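Local coordinates for protein probable oxidoreductase (Pseudomonas aeruginosa, PDB 4B7C) that probably works as an NADP-dependent oxidoreductase of the medium-chain dehydrogenase/reductase family, with its own substrate not established, at residues Pro66-Gly69 / Val73-Ala76; Thr136-Leu141 / Lys292-Trp297; Gly150-Ile155 / Arg213-Gly218; Arg125-Leu130 / Lys331-Val336. All blocks are in the same frame, centred on the assembly; numbering follows the deposited sequence. Where two conformers were deposited one is given.

Contact 1 (Pro66-Gly69 / Val73-Ala76)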
loop_
_atom_site.group_PDB
_atom_site.type_symbol
_atom_site.label_atom_id
_atom_site.label_comp_id
_atom_site.label_asym_id
_atom_site.label_seq_id
_atom_site.Cartn_x
_atom_site.Cartn_y
_atom_site.Cartn_z
ATOM N N PRO B 66 -6.993 20.623 -7.806
ATOM C CA PRO B 66 -6.294 21.827 -7.356
ATOM C C PRO B 66 -6.964 22.499 -6.153
ATOM O O PRO B 66 -8.185 22.460 -6.026
ATOM C CB PRO B 66 -6.349 22.748 -8.583
ATOM C CG PRO B 66 -6.566 21.847 -9.742
ATOM C CD PRO B 66 -7.406 20.720 -9.220
ATOM N N PRO B 67 -6.166 23.137 -5.278
ATOM C CA PRO B 67 -6.774 23.868 -4.170
ATOM C C PRO B 67 -7.704 24.969 -4.658
ATOM O O PRO B 67 -7.525 25.502 -5.747
ATOM C CB PRO B 67 -5.583 24.488 -3.429
ATOM C CG PRO B 67 -4.348 23.944 -4.047
ATOM C CD PRO B 67 -4.704 23.314 -5.353
ATOM N N VAL B 68 -8.685 25.311 -3.833
ATOM C CA VAL B 68 -9.512 26.487 -4.102
ATOM C C VAL B 68 -8.638 27.739 -3.991
ATOM O O VAL B 68 -7.887 27.892 -3.033
ATOM C CB VAL B 68 -10.696 26.571 -3.124
ATOM C CG1 VAL B 68 -11.427 27.900 -3.290
ATOM C CG2 VAL B 68 -11.629 25.385 -3.335
ATOM N N GLY B 69 -8.715 28.610 -4.984
ATOM C CA GLY B 69 -7.913 29.840 -5.003
ATOM C C GLY B 69 -8.458 30.852 -4.022
ATOM O O GLY B 69 -9.654 30.851 -3.720
ATOM N N VAL B 73 -14.893 31.371 -5.415
ATOM C CA VAL B 73 -16.039 30.738 -4.774
ATOM C C VAL B 73 -15.634 29.371 -4.252
ATOM O O VAL B 73 -15.012 28.588 -4.958
ATOM C CB VAL B 73 -17.219 30.587 -5.748
ATOM C CG1 VAL B 73 -18.392 29.896 -5.056
ATOM C CG2 VAL B 73 -17.622 31.953 -6.272
ATOM N N MET B 74 -15.986 29.092 -3.009
ATOM C CA MET B 74 -15.628 27.831 -2.392
ATOM C C MET B 74 -16.211 26.640 -3.175
ATOM O O MET B 74 -17.365 26.667 -3.611
ATOM C CB MET B 74 -16.102 27.777 -0.940
ATOM C CG MET B 74 -15.779 26.473 -0.221
ATOM S SD MET B 74 -14.055 25.999 -0.255
ATOM C CE MET B 74 -14.219 24.384 0.495
ATOM N N ARG B 75 -15.393 25.605 -3.345
ATOM C CA ARG B 75 -15.798 24.409 -4.084
ATOM C C ARG B 75 -16.831 23.603 -3.305
ATOM O O ARG B 75 -16.700 23.401 -2.108
ATOM C CB ARG B 75 -14.583 23.521 -4.407
ATOM C CG ARG B 75 -14.915 22.236 -5.162
ATOM C CD ARG B 75 -13.699 21.422 -5.604
ATOM N NE ARG B 75 -12.745 22.263 -6.323
ATOM C CZ ARG B 75 -11.452 22.409 -6.043
ATOM N NH1 ARG B 75 -10.872 21.744 -5.040
ATOM N NH2 ARG B 75 -10.730 23.228 -6.797
ATOM N N ALA B 76 -17.863 23.135 -3.997
ATOM C CA ALA B 76 -18.878 22.253 -3.400
ATOM C C ALA B 76 -19.618 21.481 -4.479
ATOM O O ALA B 76 -20.028 22.057 -5.484
ATOM C CB ALA B 76 -19.876 23.059 -2.587
#
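The carbonyl oxygen of Pro66 is held by both terminal nitrogens of Arg75: NH2 lies 2.8 Å and NH1 3.0 Å from Pro66 O. The guanidinium meets this single acceptor end-on, with the oxygen close to its plane; both N-H groups converge on one oxygen and each bond is bent, with N-H...O angles of 143° and 135°. Two donors on one atom would limit rotation of the guanidinium in this conformer. Arg75 was deposited in two conformers, and the grip belongs to the one described here.

Val68 points across from 66-69 to 73-76. With CG1 anti to the backbone N (chi1 172°), its other methyl, CG2, is turned in over the centre of one guanidinium face, about 4.0 Å above the plane, and also rests against the start of the same side chain, 3.7 Å from Arg75 CB. The same methyl touches the sulfur of Met74, with Val68 CG2 and Met74 SD 4.0 Å apart.

Trp57 makes a cation-pi contact with Arg75, and Arg16 bonds to Val68 O. The result is a compact loop closed on itself by a pair of arginine-carbonyl hydrogen bonds, lying between helix 53-58 and strand 77-85 in the GroES-like N-terminal domain of this dehydrogenase family.

Contact 2 (Thr136-Leu141 / Lys292-Trp297)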
loop_
_atom_site.group_PDB
_atom_site.type_symbol
_atom_site.label_atom_id
_atom_site.label_comp_id
_atom_site.label_asym_id
_atom_site.label_seq_id
_atom_site.Cartn_x
_atom_site.Cartn_y
_atom_site.Cartn_z
ATOM N N THR B 136 -18.550 6.512 -4.117
ATOM C CA THR B 136 -17.231 6.255 -3.518
ATOM C C THR B 136 -17.257 4.888 -2.822
ATOM O O THR B 136 -16.403 4.044 -3.052
ATOM C CB THR B 136 -16.818 7.344 -2.516
ATOM O OG1 THR B 136 -16.651 8.572 -3.210
ATOM C CG2 THR B 136 -15.475 6.985 -1.781
ATOM N N ALA B 137 -18.268 4.681 -1.979
ATOM C CA ALA B 137 -18.438 3.415 -1.259
ATOM C C ALA B 137 -18.526 2.264 -2.236
ATOM O O ALA B 137 -17.860 1.243 -2.084
ATOM C CB ALA B 137 -19.692 3.452 -0.367
ATOM N N TYR B 138 -19.379 2.434 -3.235
ATOM C CA TYR B 138 -19.666 1.391 -4.213
ATOM C C TYR B 138 -18.409 0.955 -4.969
ATOM O O TYR B 138 -18.052 -0.230 -4.975
ATOM C CB TYR B 138 -20.709 1.913 -5.205
ATOM C CG TYR B 138 -21.203 0.902 -6.197
ATOM C CD1 TYR B 138 -22.304 0.095 -5.908
ATOM C CD2 TYR B 138 -20.604 0.773 -7.450
ATOM C CE1 TYR B 138 -22.766 -0.827 -6.824
ATOM C CE2 TYR B 138 -21.069 -0.148 -8.377
ATOM C CZ TYR B 138 -22.148 -0.945 -8.056
ATOM O OH TYR B 138 -22.623 -1.852 -8.970
ATOM N N PHE B 139 -17.735 1.913 -5.590
ATOM C CA PHE B 139 -16.576 1.575 -6.424
ATOM C C PHE B 139 -15.332 1.224 -5.599
ATOM O O PHE B 139 -14.621 0.285 -5.928
ATOM C CB PHE B 139 -16.300 2.663 -7.465
ATOM C CG PHE B 139 -17.344 2.717 -8.537
ATOM C CD1 PHE B 139 -17.460 1.686 -9.444
ATOM C CD2 PHE B 139 -18.237 3.768 -8.605
ATOM C CE1 PHE B 139 -18.448 1.704 -10.413
ATOM C CE2 PHE B 139 -19.235 3.791 -9.567
ATOM C CZ PHE B 139 -19.340 2.761 -10.471
ATOM N N ALA B 140 -15.099 1.953 -4.524
ATOM C CA ALA B 140 -13.946 1.682 -3.651
ATOM C C ALA B 140 -14.030 0.281 -3.056
ATOM O O ALA B 140 -13.076 -0.496 -3.132
ATOM C CB ALA B 140 -13.837 2.731 -2.568
ATOM N N LEU B 141 -15.193 -0.070 -2.510
ATOM C CA LEU B 141 -15.366 -1.397 -1.917
ATOM C C LEU B 141 -15.284 -2.490 -2.954
ATOM O O LEU B 141 -14.500 -3.419 -2.824
ATOM C CB LEU B 141 -16.702 -1.523 -1.158
ATOM C CG LEU B 141 -16.931 -2.901 -0.513
ATOM C CD1 LEU B 141 -15.917 -3.117 0.609
ATOM C CD2 LEU B 141 -18.353 -3.063 0.023
ATOM N N LYS B 292 -27.677 2.722 -11.005
ATOM C CA LYS B 292 -28.810 1.833 -11.282
ATOM C C LYS B 292 -28.893 0.734 -10.222
ATOM O O LYS B 292 -29.966 0.463 -9.701
ATOM C CB LYS B 292 -28.703 1.222 -12.686
ATOM C CG LYS B 292 -29.905 0.383 -13.113
ATOM C CD LYS B 292 -29.653 -0.325 -14.444
ATOM C CE LYS B 292 -30.693 -1.407 -14.720
ATOM N NZ LYS B 292 -30.285 -2.329 -15.816
ATOM N N GLU B 293 -27.769 0.093 -9.921
ATOM C CA GLU B 293 -27.764 -0.974 -8.925
ATOM C C GLU B 293 -28.078 -0.434 -7.529
ATOM O O GLU B 293 -28.884 -1.012 -6.809
ATOM C CB GLU B 293 -26.452 -1.749 -8.894
ATOM C CG GLU B 293 -26.491 -2.880 -7.876
ATOM C CD GLU B 293 -25.450 -3.954 -8.112
ATOM O OE1 GLU B 293 -24.257 -3.618 -8.212
ATOM O OE2 GLU B 293 -25.825 -5.142 -8.151
ATOM N N MET B 294 -27.449 0.680 -7.170
ATOM C CA MET B 294 -27.698 1.334 -5.877
ATOM C C MET B 294 -29.183 1.672 -5.704
ATOM O O MET B 294 -29.758 1.444 -4.649
ATOM C CB MET B 294 -26.863 2.610 -5.738
ATOM C CG MET B 294 -27.039 3.345 -4.412
ATOM S SD MET B 294 -26.368 2.416 -2.997
ATOM C CE MET B 294 -24.659 2.333 -3.538
ATOM N N ALA B 295 -29.789 2.214 -6.753
ATOM C CA ALA B 295 -31.219 2.569 -6.746
ATOM C C ALA B 295 -32.120 1.364 -6.440
ATOM O O ALA B 295 -33.091 1.488 -5.702
ATOM C CB ALA B 295 -31.629 3.211 -8.074
ATOM N N THR B 296 -31.800 0.205 -7.001
ATOM C CA THR B 296 -32.594 -1.005 -6.749
ATOM C C THR B 296 -32.412 -1.499 -5.302
ATOM O O THR B 296 -33.366 -1.943 -4.667
ATOM C CB THR B 296 -32.277 -2.139 -7.744
ATOM O OG1 THR B 296 -30.961 -2.640 -7.507
ATOM C CG2 THR B 296 -32.369 -1.632 -9.169
ATOM N N TRP B 297 -31.193 -1.419 -4.784
ATOM C CA TRP B 297 -30.939 -1.798 -3.387
ATOM C C TRP B 297 -31.746 -0.935 -2.458
ATOM O O TRP B 297 -32.352 -1.423 -1.503
ATOM C CB TRP B 297 -29.458 -1.689 -3.026
ATOM C CG TRP B 297 -28.589 -2.816 -3.559
ATOM C CD1 TRP B 297 -28.965 -4.123 -3.860
ATOM C CD2 TRP B 297 -27.154 -2.769 -3.830
ATOM N NE1 TRP B 297 -27.898 -4.861 -4.306
ATOM C CE2 TRP B 297 -26.781 -4.113 -4.305
ATOM C CE3 TRP B 297 -26.179 -1.782 -3.742
ATOM C CZ2 TRP B 297 -25.488 -4.429 -4.673
ATOM C CZ3 TRP B 297 -24.878 -2.121 -4.114
ATOM C CH2 TRP B 297 -24.541 -3.411 -4.566
#
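Tyr138 supplies most of the surface buried in this meeting of two helices, reaching from helix 132-145 to Glu293 and Met294 on helix 287-299. The axes of the two short segments stay 11.6 Å apart and run steeply across each other, too wide for backbone-close packing, and the long side chains bridge the gap. With CG anti to the backbone N (chi1 -174°), the Tyr138 ring is carried straight out from its helix.

At the far end of the ring the phenol donates to the carboxylate, Tyr138 OH to Glu293 OE1 at 2.5 Å. The oxygen is met on its anti side, a little out of the carboxylate plane, and the carboxylate is turned 60° against the ring. Glu293 CG lies over one face of the Trp297 ring, 3.6 Å above it and toward its rim.

Met294 is bent twice along its chain, which brings its terminal methyl to the near part of the ring, 4.0 Å between Met294 CE and Tyr138 CD1. Along the same CD1-CE1 edge, near the ring plane, Trp297 CZ3 lies 3.7 Å from Tyr138 CE1. The two aromatic rings meet rim to rim, with planes at 48°, and do not stack.

Tyr138 is thus held by apolar contacts along its CD1-CE1 edge and by a short hydrogen bond at its hydroxyl. Donation from the phenol would probably favour the ionised form of Glu293, making this a polar tie between helices otherwise joined by hydrophobic groups.

Contact 3 (Gly150-Ile155 / Arg213-Gly218)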
loop_
_atom_site.group_PDB
_atom_site.type_symbol
_atom_site.label_atom_id
_atom_site.label_comp_id
_atom_site.label_asym_id
_atom_site.label_seq_id
_atom_site.Cartn_x
_atom_site.Cartn_y
_atom_site.Cartn_z
ATOM N N GLY B 150 -18.237 -14.336 3.034
ATOM C CA GLY B 150 -17.608 -14.895 4.231
ATOM C C GLY B 150 -16.387 -14.148 4.733
ATOM O O GLY B 150 -15.889 -14.423 5.827
ATOM N N GLU B 151 -15.893 -13.196 3.948
ATOM C CA GLU B 151 -14.742 -12.394 4.377
ATOM C C GLU B 151 -15.150 -11.386 5.434
ATOM O O GLU B 151 -16.314 -10.998 5.530
ATOM C CB GLU B 151 -14.085 -11.664 3.197
ATOM C CG GLU B 151 -13.287 -12.578 2.274
ATOM C CD GLU B 151 -12.478 -11.818 1.224
ATOM O OE1 GLU B 151 -12.919 -10.747 0.758
ATOM O OE2 GLU B 151 -11.394 -12.302 0.858
ATOM N N THR B 152 -14.176 -10.969 6.228
ATOM C CA THR B 152 -14.391 -9.954 7.252
ATOM C C THR B 152 -13.967 -8.587 6.731
ATOM O O THR B 152 -12.809 -8.369 6.351
ATOM C CB THR B 152 -13.647 -10.295 8.562
ATOM O OG1 THR B 152 -14.198 -11.503 9.105
ATOM C CG2 THR B 152 -13.803 -9.198 9.584
ATOM N N VAL B 153 -14.936 -7.679 6.702
ATOM C CA VAL B 153 -14.743 -6.321 6.241
ATOM C C VAL B 153 -14.849 -5.366 7.406
ATOM O O VAL B 153 -15.858 -5.338 8.118
ATOM C CB VAL B 153 -15.788 -5.937 5.176
ATOM C CG1 VAL B 153 -15.581 -4.500 4.726
ATOM C CG2 VAL B 153 -15.689 -6.887 4.000
ATOM N N VAL B 154 -13.803 -4.578 7.604
ATOM C CA VAL B 154 -13.802 -3.531 8.612
ATOM C C VAL B 154 -13.867 -2.150 7.961
ATOM O O VAL B 154 -13.198 -1.869 6.952
ATOM C CB VAL B 154 -12.565 -3.625 9.517
ATOM C CG1 VAL B 154 -12.496 -2.431 10.455
ATOM C CG2 VAL B 154 -12.571 -4.942 10.281
ATOM N N ILE B 155 -14.716 -1.296 8.521
ATOM C CA ILE B 155 -14.968 0.014 7.967
ATOM C C ILE B 155 -14.695 1.097 9.002
ATOM O O ILE B 155 -15.314 1.122 10.070
ATOM C CB ILE B 155 -16.439 0.111 7.472
ATOM C CG1 ILE B 155 -16.924 -1.195 6.777
ATOM C CG2 ILE B 155 -16.627 1.384 6.653
ATOM C CD1 ILE B 155 -17.638 -0.945 5.473
ATOM N N ARG B 213 -12.174 -9.163 19.599
ATOM C CA ARG B 213 -13.511 -9.712 19.814
ATOM C C ARG B 213 -14.299 -9.842 18.512
ATOM O O ARG B 213 -14.870 -10.895 18.216
ATOM C CB ARG B 213 -14.286 -8.831 20.791
ATOM C CG ARG B 213 -15.722 -9.286 21.011
ATOM C CD ARG B 213 -16.496 -8.343 21.916
ATOM N NE ARG B 213 -16.780 -7.053 21.281
ATOM C CZ ARG B 213 -16.171 -5.903 21.568
ATOM N NH1 ARG B 213 -15.217 -5.840 22.493
ATOM N NH2 ARG B 213 -16.518 -4.797 20.926
ATOM N N GLU B 214 -14.318 -8.762 17.738
ATOM C CA GLU B 214 -15.185 -8.674 16.555
ATOM C C GLU B 214 -14.626 -9.339 15.292
ATOM O O GLU B 214 -15.389 -9.689 14.391
ATOM C CB GLU B 214 -15.524 -7.215 16.240
ATOM C CG GLU B 214 -16.334 -6.503 17.319
ATOM C CD GLU B 214 -17.718 -7.097 17.543
ATOM O OE1 GLU B 214 -18.281 -7.725 16.616
ATOM O OE2 GLU B 214 -18.241 -6.930 18.661
ATOM N N CYS B 215 -13.307 -9.492 15.223
ATOM C CA CYS B 215 -12.640 -10.045 14.024
ATOM C C CYS B 215 -11.736 -11.226 14.358
ATOM O O CYS B 215 -10.523 -11.166 14.137
ATOM C CB CYS B 215 -11.815 -8.970 13.307
ATOM S SG CYS B 215 -12.659 -7.411 13.076
ATOM N N PRO B 216 -12.330 -12.329 14.838
ATOM C CA PRO B 216 -11.529 -13.459 15.304
ATOM C C PRO B 216 -10.648 -14.106 14.228
ATOM O O PRO B 216 -9.608 -14.678 14.556
ATOM C CB PRO B 216 -12.588 -14.451 15.803
ATOM C CG PRO B 216 -13.803 -14.143 14.997
ATOM C CD PRO B 216 -13.767 -12.657 14.769
ATOM N N LYS B 217 -11.073 -14.030 12.968
ATOM C CA LYS B 217 -10.305 -14.605 11.847
ATOM C C LYS B 217 -9.516 -13.554 11.053
ATOM O O LYS B 217 -9.136 -13.774 9.908
ATOM C CB LYS B 217 -11.234 -15.398 10.916
ATOM C CG LYS B 217 -11.771 -16.670 11.575
ATOM C CD LYS B 217 -12.481 -17.618 10.665
ATOM C CE LYS B 217 -12.490 -19.095 11.057
ATOM N NZ LYS B 217 -13.278 -19.903 10.091
ATOM N N GLY B 218 -9.247 -12.419 11.680
ATOM C CA GLY B 218 -8.512 -11.339 11.033
ATOM C C GLY B 218 -9.364 -10.487 10.098
ATOM O O GLY B 218 -10.565 -10.727 9.929
#
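Cys215 turns its thiol toward two side chains of strand 152-155, Thr152 and Val154. Its chi1 of -46° sets SG anti to the carbonyl carbon and beside the backbone N, which directs the sulfur at the strand. There it lies 3.7 Å from Val154 CG2 and, more loosely, 4.1 Å from Thr152 CG2.

The two strand residues present one methyl each to the sulfur, but by different branches. In Val154 the touching methyl is CG2, beside the backbone N, while CG1 takes the position anti to that nitrogen. In Thr152 it is the methyl anti to the backbone N that faces Cys215, and the hydroxyl takes the place beside the nitrogen. Thr152 and Val154 point the same way, and the thiol rests against both.

The carbonyl of Gly218 approaches Thr152 from another direction: Gly218 O is 3.4 Å from Thr152 CB and 3.6 Å from Thr152 CG2. These are van der Waals contacts with the carbon side of the threonine. Gly218 closes a type I turn begun at Cys215, with its N hydrogen-bonded to Cys215 O, and its positive phi suits glycine.

The turn links helix 207-214 to strand 219-224, which pairs with strand 152-155 in the parallel Rossmann sheet. Val178 of strand 176-181, the neighbour of strand 152-155 across from strand 219-224, also touches Cys215, placing the contact between the helix end and the sheet.

Contact 4 (Arg125-Leu130 / Lys331-Val336)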
loop_
_atom_site.group_PDB
_atom_site.type_symbol
_atom_site.label_atom_id
_atom_site.label_comp_id
_atom_site.label_asym_id
_atom_site.label_seq_id
_atom_site.Cartn_x
_atom_site.Cartn_y
_atom_site.Cartn_z
ATOM N N ARG B 125 -30.768 13.032 -1.908
ATOM C CA ARG B 125 -30.200 11.693 -1.983
ATOM C C ARG B 125 -29.193 11.539 -3.140
ATOM O O ARG B 125 -28.334 10.655 -3.126
ATOM C CB ARG B 125 -31.286 10.624 -2.090
ATOM C CG ARG B 125 -30.706 9.221 -1.957
ATOM C CD ARG B 125 -31.556 8.294 -1.117
ATOM N NE ARG B 125 -31.975 8.890 0.147
ATOM C CZ ARG B 125 -33.161 8.698 0.721
ATOM N NH1 ARG B 125 -34.091 7.932 0.153
ATOM N NH2 ARG B 125 -33.424 9.292 1.873
ATOM N N TYR B 126 -29.305 12.414 -4.128
ATOM C CA TYR B 126 -28.333 12.463 -5.223
ATOM C C TYR B 126 -27.012 13.116 -4.782
ATOM O O TYR B 126 -26.106 13.308 -5.590
ATOM C CB TYR B 126 -28.912 13.195 -6.438
ATOM C CG TYR B 126 -29.926 12.345 -7.163
ATOM C CD1 TYR B 126 -29.525 11.248 -7.908
ATOM C CD2 TYR B 126 -31.273 12.637 -7.092
ATOM C CE1 TYR B 126 -30.449 10.455 -8.571
ATOM C CE2 TYR B 126 -32.200 11.863 -7.754
ATOM C CZ TYR B 126 -31.798 10.762 -8.484
ATOM O OH TYR B 126 -32.749 10.021 -9.153
ATOM N N LEU B 127 -26.931 13.467 -3.500
ATOM C CA LEU B 127 -25.674 13.911 -2.884
ATOM C C LEU B 127 -25.154 12.899 -1.883
ATOM O O LEU B 127 -24.100 13.109 -1.292
ATOM C CB LEU B 127 -25.864 15.246 -2.175
ATOM C CG LEU B 127 -26.201 16.412 -3.069
ATOM C CD1 LEU B 127 -26.393 17.640 -2.183
ATOM C CD2 LEU B 127 -25.096 16.608 -4.089
ATOM N N SER B 128 -25.909 11.828 -1.659
ATOM C CA SER B 128 -25.540 10.828 -0.669
ATOM C C SER B 128 -25.389 9.466 -1.326
ATOM O O SER B 128 -24.458 9.262 -2.103
ATOM C CB SER B 128 -26.523 10.796 0.517
ATOM O OG SER B 128 -27.829 10.482 0.100
ATOM N N ALA B 129 -26.306 8.545 -1.044
ATOM C CA ALA B 129 -26.208 7.178 -1.567
ATOM C C ALA B 129 -26.212 7.136 -3.099
ATOM O O ALA B 129 -25.544 6.282 -3.714
ATOM C CB ALA B 129 -27.326 6.319 -1.003
ATOM N N LEU B 130 -26.937 8.072 -3.715
ATOM C CA LEU B 130 -26.991 8.174 -5.187
ATOM C C LEU B 130 -26.117 9.323 -5.692
ATOM O O LEU B 130 -26.273 9.814 -6.817
ATOM C CB LEU B 130 -28.440 8.358 -5.674
ATOM C CG LEU B 130 -29.332 7.127 -5.467
ATOM C CD1 LEU B 130 -30.815 7.447 -5.764
ATOM C CD2 LEU B 130 -28.866 5.913 -6.256
ATOM N N LYS B 331 -25.309 11.956 6.198
ATOM C CA LYS B 331 -24.669 12.788 5.182
ATOM C C LYS B 331 -25.133 14.233 5.280
ATOM O O LYS B 331 -26.323 14.524 5.209
ATOM C CB LYS B 331 -24.951 12.224 3.788
ATOM C CG LYS B 331 -24.754 13.225 2.653
ATOM C CD LYS B 331 -23.300 13.433 2.361
ATOM C CE LYS B 331 -23.070 14.587 1.425
ATOM N NZ LYS B 331 -22.052 15.496 1.998
ATOM N N LEU B 332 -24.178 15.137 5.469
ATOM C CA LEU B 332 -24.501 16.538 5.702
ATOM C C LEU B 332 -24.805 17.247 4.390
ATOM O O LEU B 332 -23.963 17.329 3.486
ATOM C CB LEU B 332 -23.370 17.257 6.451
ATOM C CG LEU B 332 -23.699 18.646 6.991
ATOM C CD1 LEU B 332 -24.954 18.670 7.847
ATOM C CD2 LEU B 332 -22.506 19.107 7.822
ATOM N N VAL B 333 -26.005 17.816 4.336
ATOM C CA VAL B 333 -26.484 18.529 3.150
ATOM C C VAL B 333 -26.996 19.912 3.508
ATOM O O VAL B 333 -27.747 20.074 4.481
ATOM C CB VAL B 333 -27.618 17.757 2.457
ATOM C CG1 VAL B 333 -28.236 18.608 1.349
ATOM C CG2 VAL B 333 -27.074 16.447 1.902
ATOM N N LEU B 334 -26.562 20.904 2.744
ATOM C CA LEU B 334 -26.986 22.288 2.951
ATOM C C LEU B 334 -28.029 22.674 1.911
ATOM O O LEU B 334 -27.735 22.711 0.718
ATOM C CB LEU B 334 -25.793 23.251 2.881
ATOM C CG LEU B 334 -26.059 24.720 3.237
ATOM C CD1 LEU B 334 -26.387 24.847 4.723
ATOM C CD2 LEU B 334 -24.882 25.622 2.896
ATOM N N LYS B 335 -29.250 22.938 2.369
ATOM C CA LYS B 335 -30.309 23.418 1.485
ATOM C C LYS B 335 -30.091 24.892 1.245
ATOM O O LYS B 335 -30.034 25.675 2.190
ATOM C CB LYS B 335 -31.704 23.189 2.070
ATOM C CG LYS B 335 -32.829 23.509 1.090
ATOM C CD LYS B 335 -34.199 23.425 1.745
ATOM C CE LYS B 335 -35.314 23.315 0.714
ATOM N NZ LYS B 335 -35.385 24.499 -0.187
ATOM N N VAL B 336 -29.945 25.261 -0.020
ATOM C CA VAL B 336 -29.724 26.639 -0.381
ATOM C C VAL B 336 -31.098 27.274 -0.349
ATOM O O VAL B 336 -31.198 28.476 -0.271
ATOM C CB VAL B 336 -29.095 26.817 -1.789
ATOM C CG1 VAL B 336 -28.920 28.286 -2.141
ATOM C CG2 VAL B 336 -27.774 26.079 -1.919
#
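Apolar contact comes first, between Leu127 and Val333, whose side chains cross at a slant with Leu127 CD1 4.1 Å from Val333 CG1. Tyr47 of strand 41-49 touches both. A second carbon contact joins Ser128 CB to the stem of Lys331, 3.7 Å from Lys331 CG.

The lysine chain also runs alongside a backbone carbonyl, with Lys331 CE 3.3 Å from Leu127 O, which is a van der Waals approach of a polarised methylene to an oxygen. Bends at chi2 (76°) and chi4 fold this chain back along its own strand.

The polar ends are met by other groups. Lys331 NZ donates to Leu332 O at 3.0 Å, and it also bonds Ser49 OG and makes a salt bridge with Asp51 OD1. The buried ammonium thereby meets three oxygens, which would be expected to favour its charged form. Ser128 OG turns to Glu307 and Ser305.

Both residues that touch the lysine belong to the loop ahead of helix 132-145. That region, the end of a 3-10 segment and the loop after it, packs on the C-terminal strand 331-335 of the mixed sheet, next to strands 41-49 and 307-311. It is a buried loop-on-strand junction in the GroES-like catalytic-domain fold of the medium-chain dehydrogenases, where the chain returns to its N-terminal sheet.

Contacts 3 and 4 are buried, whereas contacts 1 and 2 are partly buried. Contact 1 is local, closing a loop of the N-terminal domain, while the others join parts distant in sequence. Contact 3 belongs to the nucleotide-binding fold and contact 4 to the mixed sheet, their centres about 30 Å apart. Contacts 2 and 4 touch directly: Met294 packs on the loop 125-130, with its CG 3.4 Å from Ala129 O. Contacts 2 and 3 lie on consecutive elements, helix 132-145 leading into strand 152-155. Hydrogen bonds cross in contacts 1 and 2; contacts 3 and 4 rely on van der Waals packing between their segments.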